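Local coordinates for alpha-L-arabinofuranosidase B (Aspergillus kawachii, PDB 6SXT), which hydrolyses terminal non-reducing alpha-L-arabinofuranosyl residues from arabinoxylan, L-arabinan and arabinogalactan, contributing to the breakdown of plant hemicellulose, at residues 145-153 and 178-186; 161-172 and 270-281. All blocks are in the same frame, centred on the assembly; numbering follows the deposited sequence.

Strand 145-152 comes first along the chain, followed by residues 161-172, then strand 180-185 and finally residues 270-281. Contact 1 closes a loop of 24 residues and contact 2 a longer one of 97; because their segments alternate, the two loops cross. Contact 1 packs two sheets of the catalytic domain face to face. In contact 2 the chain turns a corner at Gly165; residues 164-167 all pair with 273-276, and strand 163-164 also lies beside strand 180-185. The contacts meet directly, Tyr164 O lying 2.9 Å from Ile182 N, and both reach the bound inhibitor-derived cyclopentyl group.

Contact 1 (145-153 and 178-186); sequences EGMYAVLDG and HMEAIYLGN. With NAG (2-acetamido-2-deoxy-beta-D-glucopyranose), chain B; LXE ([(1~{S},2~{S},3~{S},4~{S})-2-(hydroxymethyl)-3,4-bis(oxidanyl)cyclopentyl]azanium), chain G.
In the beta-sandwich of the concanavalin-like catalytic domain, Met147, Ala149 and Leu151 of one sheet face Ile182 and Leu184 of the other. Strands 145-152 and 180-185 run in nearly the same direction, their axes 7.9 Å apart, and meet through side chains without a clear hydrogen bond between them. Ile182 bridges the gap: with CG1 beside its backbone N (chi1 -61°), its extended tip CD1 reaches the opposite backbone, 3.7 Å from Ala149 N, while Met147 passes alongside it in the opposite sense, CG 3.8 Å from CD1. The bent Met147 chain then turns its methyl CE to within 3.4 Å of Glu180 O. Farther along, Leu151 CD1 and Leu184 CD2 meet at 3.7 Å. Strand 227-235 also covers Ile182. Ala181 and Tyr183 point away from strand 145-152, Ala181 near substrate-binding Asp203; just before the strand, Met179 SD lies 3.1 Å from O2' of the bound inhibitor-derived group. At the opposite end from Leu184, two buried acids slide past one another: Glu145 OE1 is hydrogen-bonded to Asn166, and Glu180 OE2 forms a salt bridge with Arg259. One acid probably carries a proton, since the remaining oxygens, Glu145 OE2 and Glu180 OE1, are just 2.5 Å apart.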
loop_
_atom_site.group_PDB
_atom_site.type_symbol
_atom_site.label_atom_id
_atom_site.label_comp_id
_atom_site.label_asym_id
_atom_site.label_seq_id
_atom_site.Cartn_x
_atom_site.Cartn_y
_atom_site.Cartn_z
ATOM N N GLU A 145 6.532 0.363 25.296
ATOM C CA GLU A 145 6.233 -0.522 24.147
ATOM C C GLU A 145 7.355 -0.431 23.118
ATOM O O GLU A 145 8.069 0.549 23.040
ATOM C CB GLU A 145 4.909 -0.137 23.472
ATOM C CG GLU A 145 4.883 1.231 22.842
ATOM C CD GLU A 145 3.597 1.641 22.172
ATOM O OE1 GLU A 145 2.677 0.783 22.099
ATOM O OE2 GLU A 145 3.461 2.810 21.784
ATOM N N GLY A 146 7.399 -1.440 22.274
ATOM C CA GLY A 146 8.150 -1.365 21.014
ATOM C C GLY A 146 7.257 -1.770 19.861
ATOM O O GLY A 146 6.159 -2.274 20.069
ATOM N N MET A 147 7.743 -1.511 18.669
ATOM C CA MET A 147 7.044 -1.859 17.438
ATOM C C MET A 147 8.089 -1.938 16.339
ATOM O O MET A 147 9.201 -1.362 16.443
ATOM C CB MET A 147 5.937 -0.883 17.107
ATOM C CG MET A 147 6.396 0.529 16.878
ATOM S SD MET A 147 5.055 1.746 17.117
ATOM C CE MET A 147 4.935 1.819 18.895
ATOM N N TYR A 148 7.757 -2.662 15.278
ATOM C CA TYR A 148 8.520 -2.532 14.024
ATOM C C TYR A 148 7.558 -2.757 12.860
ATOM O O TYR A 148 6.478 -3.341 13.062
ATOM C CB TYR A 148 9.731 -3.483 13.912
ATOM C CG TYR A 148 9.422 -4.893 13.455
ATOM C CD1 TYR A 148 9.078 -5.880 14.346
ATOM C CD2 TYR A 148 9.429 -5.223 12.104
ATOM C CE1 TYR A 148 8.745 -7.156 13.928
ATOM C CE2 TYR A 148 9.102 -6.488 11.673
ATOM C CZ TYR A 148 8.773 -7.466 12.585
ATOM O OH TYR A 148 8.420 -8.735 12.175
ATOM N N ALA A 149 7.971 -2.333 11.687
ATOM C CA ALA A 149 7.316 -2.686 10.438
ATOM C C ALA A 149 8.357 -2.843 9.367
ATOM O O ALA A 149 9.351 -2.081 9.364
ATOM C CB ALA A 149 6.262 -1.680 10.053
ATOM N N VAL A 150 8.060 -3.725 8.424
ATOM C CA VAL A 150 8.830 -3.772 7.158
ATOM C C VAL A 150 7.934 -3.144 6.096
ATOM O O VAL A 150 6.778 -3.598 5.890
ATOM C CB VAL A 150 9.243 -5.197 6.764
ATOM C CG1 VAL A 150 9.880 -5.220 5.376
ATOM C CG2 VAL A 150 10.174 -5.799 7.823
ATOM N N LEU A 151 8.430 -2.084 5.485
ATOM C CA LEU A 151 7.689 -1.211 4.557
ATOM C C LEU A 151 8.459 -1.079 3.242
ATOM O O LEU A 151 9.626 -1.403 3.147
ATOM C CB LEU A 151 7.522 0.180 5.193
ATOM C CG LEU A 151 6.968 0.207 6.618
ATOM C CD1 LEU A 151 6.980 1.658 7.151
ATOM C CD2 LEU A 151 5.558 -0.358 6.659
ATOM N N ASP A 152 7.753 -0.593 2.236
ATOM C CA ASP A 152 8.343 -0.225 0.919
ATOM C C ASP A 152 8.889 1.182 1.061
ATOM O O ASP A 152 8.108 2.136 1.117
ATOM C CB ASP A 152 7.307 -0.366 -0.208
ATOM C CG ASP A 152 7.818 0.004 -1.582
ATOM O OD1 ASP A 152 8.938 0.582 -1.652
ATOM O OD2 ASP A 152 7.118 -0.280 -2.562
ATOM N N GLY A 153 10.203 1.345 1.120
ATOM C CA GLY A 153 10.765 2.682 1.270
ATOM C C GLY A 153 10.593 3.576 0.059
ATOM O O GLY A 153 10.932 4.757 0.147
ATOM N N HIS A 178 -1.142 11.290 22.706
ATOM C CA HIS A 178 -2.217 10.285 22.578
ATOM C C HIS A 178 -1.972 9.376 21.363
ATOM O O HIS A 178 -2.888 8.675 20.925
ATOM C CB HIS A 178 -3.597 10.952 22.510
ATOM C CG HIS A 178 -3.968 11.544 23.847
ATOM N ND1 HIS A 178 -4.939 10.972 24.656
ATOM C CD2 HIS A 178 -3.497 12.627 24.524
ATOM C CE1 HIS A 178 -5.053 11.677 25.787
ATOM N NE2 HIS A 178 -4.230 12.722 25.714
ATOM N N MET A 179 -0.739 9.357 20.894
ATOM C CA MET A 179 -0.318 8.445 19.802
ATOM C C MET A 179 1.143 8.101 20.023
ATOM O O MET A 179 1.929 8.892 20.577
ATOM C CB MET A 179 -0.428 9.118 18.432
ATOM C CG MET A 179 -1.817 9.041 17.875
ATOM S SD MET A 179 -1.969 9.900 16.314
ATOM C CE MET A 179 -1.052 8.715 15.324
ATOM N N GLU A 180 1.529 6.928 19.552
ATOM C CA GLU A 180 2.952 6.602 19.347
ATOM C C GLU A 180 3.018 5.562 18.223
ATOM O O GLU A 180 2.717 4.354 18.483
ATOM C CB GLU A 180 3.525 6.034 20.615
ATOM C CG GLU A 180 5.031 5.791 20.545
ATOM C CD GLU A 180 5.598 5.402 21.890
ATOM O OE1 GLU A 180 5.300 4.313 22.398
ATOM O OE2 GLU A 180 6.361 6.264 22.451
ATOM N N ALA A 181 3.324 6.039 17.036
ATOM C CA ALA A 181 3.285 5.186 15.840
ATOM C C ALA A 181 4.433 5.536 14.904
ATOM O O ALA A 181 4.906 6.670 14.815
ATOM C CB ALA A 181 1.947 5.354 15.172
ATOM N N ILE A 182 4.911 4.501 14.220
ATOM C CA ILE A 182 5.802 4.646 13.051
ATOM C C ILE A 182 5.122 5.481 11.989
ATOM O O ILE A 182 3.982 5.178 11.631
ATOM C CB ILE A 182 6.200 3.272 12.508
ATOM C CG1 ILE A 182 6.960 2.455 13.534
ATOM C CG2 ILE A 182 6.970 3.441 11.204
ATOM C CD1 ILE A 182 7.014 0.965 13.172
ATOM N N TYR A 183 5.851 6.419 11.430
ATOM C CA TYR A 183 5.454 7.150 10.227
ATOM C C TYR A 183 6.538 6.952 9.154
ATOM O O TYR A 183 7.730 6.997 9.477
ATOM C CB TYR A 183 5.323 8.658 10.531
ATOM C CG TYR A 183 5.208 9.483 9.279
ATOM C CD1 TYR A 183 3.972 9.734 8.697
ATOM C CD2 TYR A 183 6.316 10.018 8.641
ATOM C CE1 TYR A 183 3.847 10.415 7.503
ATOM C CE2 TYR A 183 6.205 10.708 7.452
ATOM C CZ TYR A 183 4.974 10.926 6.873
ATOM O OH TYR A 183 4.851 11.558 5.658
ATOM N N LEU A 184 6.132 6.784 7.914
ATOM C CA LEU A 184 7.071 6.793 6.764
ATOM C C LEU A 184 6.499 7.649 5.650
ATOM O O LEU A 184 5.415 7.357 5.162
ATOM C CB LEU A 184 7.374 5.384 6.255
ATOM C CG LEU A 184 8.349 5.338 5.086
ATOM C CD1 LEU A 184 9.720 5.880 5.419
ATOM C CD2 LEU A 184 8.465 3.912 4.570
ATOM N N GLY A 185 7.265 8.669 5.227
ATOM C CA GLY A 185 6.837 9.544 4.146
ATOM C C GLY A 185 7.688 10.809 4.141
ATOM O O GLY A 185 8.644 10.895 4.877
ATOM N N ASN A 186 7.329 11.750 3.261
ATOM C CA ASN A 186 8.152 12.984 3.207
ATOM C C ASN A 186 7.295 14.179 3.569
ATOM O O ASN A 186 7.579 15.251 3.048
ATOM C CB ASN A 186 8.876 13.165 1.880
ATOM C CG ASN A 186 8.013 13.563 0.709
ATOM O OD1 ASN A 186 6.979 12.969 0.414
ATOM N ND2 ASN A 186 8.464 14.626 -0.017
HETATM C C1 NAG B . 7.757 15.043 -1.232
HETATM C C2 NAG B . 7.782 16.599 -1.263
HETATM C C3 NAG B . 7.239 17.094 -2.610
HETATM C C4 NAG B . 8.003 16.483 -3.760
HETATM C C5 NAG B . 7.958 14.937 -3.535
HETATM C C6 NAG B . 8.664 14.200 -4.633
HETATM C C7 NAG B . 7.492 18.011 0.730
HETATM C C8 NAG B . 6.498 18.429 1.726
HETATM N N2 NAG B . 7.005 17.175 -0.190
HETATM O O3 NAG B . 7.457 18.554 -2.565
HETATM O O4 NAG B . 7.338 16.667 -5.007
HETATM O O5 NAG B . 8.598 14.593 -2.320
HETATM O O6 NAG B . 10.014 14.594 -4.759
HETATM O O7 NAG B . 8.686 18.350 0.812
HETATM C "C1'" LXE G . -3.268 14.025 14.774
HETATM C "C2'" LXE G . -3.313 12.725 13.970
HETATM O "O2'" LXE G . -3.884 11.695 14.692
HETATM C "C3'" LXE G . -1.886 12.531 13.694
HETATM O "O3'" LXE G . -1.731 11.423 12.712
HETATM C "C4'" LXE G . -1.529 13.859 13.062
HETATM C "C5'" LXE G . -0.050 14.184 13.161
HETATM O "O5'" LXE G . 0.482 14.110 14.465
HETATM C "C6'" LXE G . -2.435 14.883 13.855
HETATM N "N1'" LXE G . -3.258 15.575 12.821
#

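Contact 2 (161-172 and 270-281); sequences CFDYGNAETSST and KEGAIILGIGGD. With LXE ([(1~{S},2~{S},3~{S},4~{S})-2-(hydroxymethyl)-3,4-bis(oxidanyl)cyclopentyl]azanium), chain G; EDO (1,2-ethanediol), chain N.
Asn166 OD1 is gripped twice: by Gly272 N at 2.9 Å and by a water, which donates to it and accepts from Glu271 N. The side chain thus reaches the backbone just before strand 273-276, in an antiparallel beta-sheet pairing where residues 164-167 run against 273-276; Ala139 O holds its ND2 end. Gly165 and Ile275 form one hydrogen-bonded pair, Ala167 and Ala273 the other. Beyond the strand, Gly277 N gives a short, nearly straight bond to Asp163 O (2.7 Å, 168° at the hydrogen), with the donor in the carbonyl plane.

Side chains pack on both faces of the pairing. Tyr164 and Leu276 lie together on one, CD1 to CD1 at 3.9 Å; on the other, Ile275, its CG1 wedged between backbone N and carbonyl carbon (chi1 53°), sets CD1 between Ala167 CB and Asp163 CB. At the type I turn of Glu168-Ser171, Glu271 OE1 takes Thr169 N at 3.0 Å on its anti side and 23° out of the carboxylate plane, and a second water donates to the same oxygen. Glu271 OE2 is hydrogen-bonded to both His178 and Thr174.

Residues 279-281 then line the active site, with Glu168 beside them. Glu168 OE1 comes to 3.2 Å from Gly280 CA, a close fit beside this substrate-binding glycine. Asp281, the proton donor, gives a weak bond from its N to O2' of the bound inhibitor-derived group; its OD1 is hydrogen-bonded to Ser283, and OD2 accepts from the group's N1' at 3.2 Å.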
loop_
_atom_site.group_PDB
_atom_site.type_symbol
_atom_site.label_atom_id
_atom_site.label_comp_id
_atom_site.label_asym_id
_atom_site.label_seq_id
_atom_site.Cartn_x
_atom_site.Cartn_y
_atom_site.Cartn_z
ATOM N N CYS A 161 -1.491 10.471 6.959
ATOM C CA CYS A 161 -0.224 10.085 7.549
ATOM C C CYS A 161 -0.077 8.571 7.377
ATOM O O CYS A 161 -1.057 7.863 7.642
ATOM C CB CYS A 161 -0.090 10.317 9.049
ATOM S SG CYS A 161 0.340 12.024 9.542
ATOM N N PHE A 162 1.066 8.088 6.897
ATOM C CA PHE A 162 1.223 6.619 6.706
ATOM C C PHE A 162 1.827 6.070 7.992
ATOM O O PHE A 162 3.068 6.063 8.156
ATOM C CB PHE A 162 2.090 6.292 5.486
ATOM C CG PHE A 162 2.126 4.807 5.262
ATOM C CD1 PHE A 162 1.005 4.186 4.770
ATOM C CD2 PHE A 162 3.214 4.030 5.649
ATOM C CE1 PHE A 162 0.948 2.816 4.597
ATOM C CE2 PHE A 162 3.157 2.645 5.501
ATOM C CZ PHE A 162 2.036 2.058 4.973
ATOM N N ASP A 163 0.976 5.660 8.910
ATOM C CA ASP A 163 1.365 5.253 10.265
ATOM C C ASP A 163 1.123 3.759 10.514
ATOM O O ASP A 163 0.226 3.159 9.938
ATOM C CB ASP A 163 0.673 6.006 11.386
ATOM C CG ASP A 163 1.014 7.461 11.534
ATOM O OD1 ASP A 163 1.838 7.983 10.774
ATOM O OD2 ASP A 163 0.349 8.101 12.449
ATOM N N TYR A 164 1.884 3.211 11.444
ATOM C CA TYR A 164 1.588 1.897 12.040
ATOM C C TYR A 164 1.916 2.006 13.514
ATOM O O TYR A 164 3.074 2.314 13.884
ATOM C CB TYR A 164 2.404 0.761 11.417
ATOM C CG TYR A 164 2.202 -0.569 12.089
ATOM C CD1 TYR A 164 0.968 -1.198 12.051
ATOM C CD2 TYR A 164 3.202 -1.201 12.823
ATOM C CE1 TYR A 164 0.743 -2.418 12.664
ATOM C CE2 TYR A 164 3.012 -2.431 13.426
ATOM C CZ TYR A 164 1.773 -3.059 13.356
ATOM O OH TYR A 164 1.604 -4.261 13.990
ATOM N N GLY A 165 0.918 1.768 14.373
ATOM C CA GLY A 165 1.159 1.706 15.811
ATOM C C GLY A 165 0.020 2.221 16.661
ATOM O O GLY A 165 -1.143 2.058 16.313
ATOM N N ASN A 166 0.368 2.811 17.801
ATOM C CA ASN A 166 -0.552 3.058 18.930
ATOM C C ASN A 166 -1.302 4.370 18.691
ATOM O O ASN A 166 -0.654 5.397 18.366
ATOM C CB ASN A 166 0.260 3.126 20.219
ATOM C CG ASN A 166 -0.520 2.870 21.493
ATOM O OD1 ASN A 166 -1.592 3.469 21.670
ATOM N ND2 ASN A 166 -0.037 1.978 22.340
ATOM N N ALA A 167 -2.625 4.347 18.832
ATOM C CA ALA A 167 -3.437 5.525 18.544
ATOM C C ALA A 167 -4.667 5.625 19.445
ATOM O O ALA A 167 -4.805 4.847 20.362
ATOM C CB ALA A 167 -3.775 5.583 17.099
ATOM N N GLU A 168 -5.519 6.582 19.096
ATOM C CA GLU A 168 -6.688 6.939 19.912
ATOM C C GLU A 168 -7.836 5.977 19.648
ATOM O O GLU A 168 -8.108 5.628 18.489
ATOM C CB GLU A 168 -7.138 8.333 19.543
ATOM C CG GLU A 168 -6.139 9.395 19.908
ATOM C CD GLU A 168 -5.279 9.864 18.758
ATOM O OE1 GLU A 168 -5.108 9.071 17.803
ATOM O OE2 GLU A 168 -4.835 11.052 18.810
ATOM N N THR A 169 -8.567 5.580 20.689
ATOM C CA THR A 169 -9.689 4.648 20.516
ATOM C C THR A 169 -10.898 5.317 19.885
ATOM O O THR A 169 -11.756 4.593 19.403
ATOM C CB THR A 169 -10.082 3.990 21.834
ATOM O OG1 THR A 169 -10.358 5.029 22.780
ATOM C CG2 THR A 169 -8.996 3.111 22.380
ATOM N N SER A 170 -10.985 6.642 19.902
ATOM C CA SER A 170 -12.123 7.379 19.316
ATOM C C SER A 170 -11.969 7.664 17.823
ATOM O O SER A 170 -12.877 8.277 17.234
ATOM C CB SER A 170 -12.324 8.662 20.079
ATOM O OG SER A 170 -11.177 9.484 19.976
ATOM N N SER A 171 -10.776 7.442 17.225
ATOM C CA SER A 171 -10.473 7.852 15.852
ATOM C C SER A 171 -10.456 9.377 15.738
ATOM O O SER A 171 -10.615 9.904 14.630
ATOM C CB SER A 171 -11.383 7.228 14.843
ATOM O OG SER A 171 -11.527 5.820 15.066
ATOM N N THR A 172 -10.237 10.080 16.853
ATOM C CA THR A 172 -10.141 11.556 16.828
ATOM C C THR A 172 -8.879 12.026 17.540
ATOM O O THR A 172 -8.240 11.252 18.274
ATOM C CB THR A 172 -11.378 12.220 17.500
ATOM O OG1 THR A 172 -11.306 12.018 18.908
ATOM C CG2 THR A 172 -12.674 11.679 16.933
ATOM N N LYS A 270 -0.958 7.290 25.973
ATOM C CA LYS A 270 -1.344 6.370 24.874
ATOM C C LYS A 270 -2.681 5.710 25.199
ATOM O O LYS A 270 -2.966 5.446 26.416
ATOM C CB LYS A 270 -0.257 5.340 24.675
ATOM C CG LYS A 270 1.050 6.001 24.256
ATOM C CD LYS A 270 2.081 4.989 23.929
ATOM C CE LYS A 270 2.394 4.055 25.030
ATOM N NZ LYS A 270 3.136 4.794 26.107
ATOM N N GLU A 271 -3.450 5.409 24.160
ATOM C CA GLU A 271 -4.818 4.871 24.344
ATOM C C GLU A 271 -4.902 3.386 23.968
ATOM O O GLU A 271 -5.919 2.765 24.302
ATOM C CB GLU A 271 -5.778 5.739 23.561
ATOM C CG GLU A 271 -5.734 7.205 24.014
ATOM C CD GLU A 271 -6.887 8.051 23.523
ATOM O OE1 GLU A 271 -7.796 7.513 22.862
ATOM O OE2 GLU A 271 -6.820 9.302 23.717
ATOM N N GLY A 272 -3.903 2.837 23.244
ATOM C CA GLY A 272 -3.861 1.399 22.972
ATOM C C GLY A 272 -4.563 0.947 21.696
ATOM O O GLY A 272 -4.494 -0.231 21.409
ATOM N N ALA A 273 -5.155 1.816 20.902
ATOM C CA ALA A 273 -5.738 1.418 19.610
ATOM C C ALA A 273 -4.574 1.138 18.645
ATOM O O ALA A 273 -3.471 1.665 18.888
ATOM C CB ALA A 273 -6.635 2.495 19.062
ATOM N N ILE A 274 -4.864 0.442 17.557
ATOM C CA ILE A 274 -3.854 0.194 16.525
ATOM C C ILE A 274 -4.349 0.747 15.205
ATOM O O ILE A 274 -5.493 0.445 14.805
ATOM C CB ILE A 274 -3.568 -1.307 16.418
ATOM C CG1 ILE A 274 -3.310 -1.919 17.778
ATOM C CG2 ILE A 274 -2.412 -1.546 15.443
ATOM C CD1 ILE A 274 -3.108 -3.435 17.730
ATOM N N ILE A 275 -3.463 1.467 14.508
ATOM C CA ILE A 275 -3.784 2.011 13.165
ATOM C C ILE A 275 -2.773 1.490 12.154
ATOM O O ILE A 275 -1.612 1.196 12.553
ATOM C CB ILE A 275 -3.806 3.542 13.128
ATOM C CG1 ILE A 275 -2.514 4.127 13.677
ATOM C CG2 ILE A 275 -5.063 4.068 13.812
ATOM C CD1 ILE A 275 -2.407 5.647 13.659
ATOM N N LEU A 276 -3.179 1.396 10.919
ATOM C CA LEU A 276 -2.265 1.079 9.806
ATOM C C LEU A 276 -2.674 1.912 8.593
ATOM O O LEU A 276 -3.816 1.758 8.112
ATOM C CB LEU A 276 -2.305 -0.406 9.484
ATOM C CG LEU A 276 -1.513 -0.765 8.227
ATOM C CD1 LEU A 276 -0.055 -0.414 8.332
ATOM C CD2 LEU A 276 -1.674 -2.234 7.920
ATOM N N GLY A 277 -1.781 2.792 8.147
ATOM C CA GLY A 277 -1.932 3.495 6.858
ATOM C C GLY A 277 -2.515 4.891 6.976
ATOM O O GLY A 277 -2.614 5.549 5.963
ATOM N N ILE A 278 -2.912 5.279 8.183
ATOM C CA ILE A 278 -3.722 6.495 8.473
ATOM C C ILE A 278 -3.205 7.144 9.737
ATOM O O ILE A 278 -2.464 6.517 10.526
ATOM C CB ILE A 278 -5.199 6.101 8.630
ATOM C CG1 ILE A 278 -5.357 4.976 9.660
ATOM C CG2 ILE A 278 -5.802 5.764 7.295
ATOM C CD1 ILE A 278 -6.753 4.826 10.176
ATOM N N GLY A 279 -3.585 8.407 9.956
ATOM C CA GLY A 279 -3.337 9.030 11.256
ATOM C C GLY A 279 -4.377 8.685 12.285
ATOM O O GLY A 279 -5.404 7.994 11.962
ATOM N N GLY A 280 -4.106 9.023 13.538
ATOM C CA GLY A 280 -4.993 8.613 14.632
ATOM C C GLY A 280 -6.356 9.287 14.542
ATOM O O GLY A 280 -7.329 8.675 15.001
ATOM N N ASP A 281 -6.435 10.436 13.886
ATOM C CA ASP A 281 -7.731 11.136 13.651
ATOM C C ASP A 281 -8.373 10.708 12.340
ATOM O O ASP A 281 -9.318 11.337 11.800
ATOM C CB ASP A 281 -7.519 12.651 13.693
ATOM C CG ASP A 281 -6.504 13.150 12.699
ATOM O OD1 ASP A 281 -5.996 12.335 11.867
ATOM O OD2 ASP A 281 -6.173 14.355 12.777
HETATM C "C1'" LXE G . -3.268 14.025 14.774
HETATM C "C2'" LXE G . -3.313 12.725 13.970
HETATM O "O2'" LXE G . -3.884 11.695 14.692
HETATM C "C3'" LXE G . -1.886 12.531 13.694
HETATM O "O3'" LXE G . -1.731 11.423 12.712
HETATM C "C4'" LXE G . -1.529 13.859 13.062
HETATM C "C5'" LXE G . -0.050 14.184 13.161
HETATM O "O5'" LXE G . 0.482 14.110 14.465
HETATM C "C6'" LXE G . -2.435 14.883 13.855
HETATM N "N1'" LXE G . -3.258 15.575 12.821
HETATM C C1 EDO N . -8.434 5.470 26.944
HETATM O O1 EDO N . -9.180 5.783 25.802
HETATM C C2 EDO N . -7.721 4.167 26.830
HETATM O O2 EDO N . -6.964 3.861 28.013
HETATM O O HOH W 1 -3.293 8.098 5.284
HETATM O O HOH W 2 -2.157 6.126 21.749
HETATM O O HOH W 3 -10.044 8.596 22.229
#